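Local coordinates for protein CAS6A (Thermus thermophilus, PDB 4C97) that probably cleaves RNA as a Cas6-family endoribonuclease that processes CRISPR transcripts in antiviral defence, at residues A[132-137]-A[144-149]. The protein carries 1 engineered substitution. Sequence-based numbering, arbitrary orientation.
Sequences FRRKGV and PRLVLE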
loop_
_atom_site.group_PDB
_atom_site.type_symbol
_atom_site.label_atom_id
_atom_site.label_comp_id
_atom_site.label_asym_id
_atom_site.label_seq_id
_atom_site.Cartn_x
_atom_site.Cartn_y
_atom_site.Cartn_z
ATOM N N PHE A 132 -11.743 -5.670 -3.329
ATOM C CA PHE A 132 -12.401 -5.489 -2.033
ATOM C C PHE A 132 -13.274 -6.672 -1.751
ATOM O O PHE A 132 -13.736 -7.345 -2.654
ATOM C CB PHE A 132 -13.257 -4.196 -2.062
ATOM C CG PHE A 132 -12.474 -3.015 -2.481
ATOM C CD1 PHE A 132 -11.763 -2.282 -1.548
ATOM C CD2 PHE A 132 -12.343 -2.698 -3.827
ATOM C CE1 PHE A 132 -10.983 -1.233 -1.943
ATOM C CE2 PHE A 132 -11.579 -1.662 -4.224
ATOM C CZ PHE A 132 -10.872 -0.917 -3.277
ATOM N N ARG A 133 -13.466 -6.974 -0.474
ATOM C CA ARG A 133 -14.338 -8.077 -0.114
ATOM C C ARG A 133 -15.737 -7.523 0.083
ATOM O O ARG A 133 -15.929 -6.596 0.849
ATOM C CB ARG A 133 -13.853 -8.772 1.155
ATOM C CG ARG A 133 -14.649 -10.036 1.487
ATOM C CD ARG A 133 -14.010 -10.817 2.630
ATOM N NE ARG A 133 -14.777 -12.005 3.013
ATOM C CZ ARG A 133 -14.895 -13.105 2.270
ATOM N NH1 ARG A 133 -14.318 -13.178 1.074
ATOM N NH2 ARG A 133 -15.608 -14.133 2.723
ATOM N N ARG A 134 -16.706 -8.077 -0.632
ATOM C CA ARG A 134 -18.092 -7.706 -0.422
ATOM C C ARG A 134 -18.934 -8.967 -0.472
ATOM O O ARG A 134 -18.925 -9.694 -1.464
ATOM C CB ARG A 134 -18.543 -6.672 -1.467
ATOM C CG ARG A 134 -18.702 -7.217 -2.898
ATOM C CD ARG A 134 -19.563 -6.343 -3.781
ATOM N NE ARG A 134 -19.411 -4.928 -3.467
ATOM C CZ ARG A 134 -20.189 -3.974 -3.967
ATOM N NH1 ARG A 134 -21.196 -4.287 -4.781
ATOM N NH2 ARG A 134 -19.971 -2.714 -3.629
ATOM N N LYS A 135 -19.608 -9.270 0.629
ATOM C CA LYS A 135 -20.566 -10.355 0.642
ATOM C C LYS A 135 -19.940 -11.679 0.222
ATOM O O LYS A 135 -20.495 -12.403 -0.598
ATOM C CB LYS A 135 -21.718 -9.995 -0.285
ATOM C CG LYS A 135 -22.118 -8.529 -0.184
ATOM C CD LYS A 135 -23.149 -8.172 -1.238
ATOM C CE LYS A 135 -24.424 -7.613 -0.622
ATOM N NZ LYS A 135 -24.494 -6.140 -0.768
ATOM N N GLY A 136 -18.777 -11.978 0.786
ATOM C CA GLY A 136 -18.084 -13.214 0.496
ATOM C C GLY A 136 -17.635 -13.356 -0.938
ATOM O O GLY A 136 -17.294 -14.458 -1.369
ATOM N N VAL A 137 -17.626 -12.252 -1.682
ATOM C CA VAL A 137 -16.990 -12.265 -2.985
ATOM C C VAL A 137 -16.035 -11.082 -3.080
ATOM O O VAL A 137 -16.176 -10.076 -2.379
ATOM C CB VAL A 137 -17.992 -12.285 -4.172
ATOM C CG1 VAL A 137 -19.103 -13.312 -3.926
ATOM C CG2 VAL A 137 -18.563 -10.906 -4.459
ATOM N N PRO A 144 -15.141 5.137 -4.942
ATOM C CA PRO A 144 -14.625 6.005 -3.867
ATOM C C PRO A 144 -14.854 5.454 -2.447
ATOM O O PRO A 144 -13.931 5.464 -1.619
ATOM C CB PRO A 144 -15.391 7.318 -4.066
ATOM C CG PRO A 144 -15.745 7.337 -5.547
ATOM C CD PRO A 144 -15.921 5.890 -5.954
ATOM N N ARG A 145 -16.063 4.987 -2.139
ATOM C CA ARG A 145 -16.334 4.584 -0.758
ATOM C C ARG A 145 -15.458 3.386 -0.334
ATOM O O ARG A 145 -14.997 3.293 0.822
ATOM C CB ARG A 145 -17.813 4.278 -0.569
ATOM C CG ARG A 145 -18.267 3.134 -1.401
ATOM C CD ARG A 145 -19.762 2.946 -1.340
ATOM N NE ARG A 145 -20.094 1.717 -2.060
ATOM C CZ ARG A 145 -20.108 0.497 -1.520
ATOM N NH1 ARG A 145 -19.843 0.303 -0.227
ATOM N NH2 ARG A 145 -20.399 -0.542 -2.285
ATOM N N LEU A 146 -15.183 2.504 -1.287
ATOM C CA LEU A 146 -14.380 1.316 -0.998
ATOM C C LEU A 146 -12.897 1.665 -0.776
ATOM O O LEU A 146 -12.278 1.218 0.214
ATOM C CB LEU A 146 -14.518 0.290 -2.115
ATOM C CG LEU A 146 -15.905 -0.337 -2.247
ATOM C CD1 LEU A 146 -15.980 -1.284 -3.403
ATOM C CD2 LEU A 146 -16.323 -1.063 -0.957
ATOM N N VAL A 147 -12.342 2.413 -1.729
ATOM C CA VAL A 147 -10.951 2.837 -1.691
ATOM C C VAL A 147 -10.683 3.668 -0.440
ATOM O O VAL A 147 -9.732 3.375 0.377
ATOM C CB VAL A 147 -10.609 3.660 -2.982
ATOM C CG1 VAL A 147 -9.239 4.347 -2.871
ATOM C CG2 VAL A 147 -10.660 2.765 -4.184
ATOM N N LEU A 148 -11.511 4.692 -0.260
ATOM C CA LEU A 148 -11.292 5.632 0.831
ATOM C C LEU A 148 -11.591 5.012 2.188
ATOM O O LEU A 148 -10.861 5.319 3.152
ATOM C CB LEU A 148 -12.039 6.936 0.601
ATOM C CG LEU A 148 -11.600 7.663 -0.672
ATOM C CD1 LEU A 148 -12.413 8.934 -0.766
ATOM C CD2 LEU A 148 -10.106 7.998 -0.733
ATOM N N GLU A 149 -12.602 4.138 2.293
ATOM C CA GLU A 149 -12.829 3.473 3.571
ATOM C C GLU A 149 -11.653 2.558 3.896
ATOM O O GLU A 149 -11.239 2.477 5.067
ATOM C CB GLU A 149 -14.121 2.673 3.561
ATOM C CG GLU A 149 -14.522 2.124 4.915
ATOM C CD GLU A 149 -13.900 0.784 5.261
ATOM O OE1 GLU A 149 -13.379 0.084 4.366
ATOM O OE2 GLU A 149 -13.928 0.410 6.464
#
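F132 lays one face of its ring on L146, where a two-stranded β-hairpin meets the first turn of helix 144-158. Both segments fall in the Cas6 family region, assigned to the RAMP clan. A type I' turn from R134 to V137 closes the hairpin.

The inner end is tight, with F132 and V147 buried. L146 CB stands over the centre of the F132 ring, 3.7 Å from the centroid and only 7° off the normal, a CH-pi contact. L146 CD1 extends the cover to F132 CD2 at 3.9 Å. The ring is placed there by a chi1 of -54°, with CG anti to the carbonyl carbon. Its far end reaches the helix backbone, with CE1 3.5 Å from L146 O. V147 CG2 approaches F132 CZ obliquely at 3.8 Å. V147 also packs on L124 and F126, joining this apolar cluster to the five-stranded sheet that contains strand 121-127.

The outer end is looser and more polar. R145 is exposed and R134 partly so. E143 answers these charges: it makes a salt bridge with R145 NE and a long, weak ion pair with R134 NH2. Beside them, L146 CD1 lies 4.2 Å from R134 NH2.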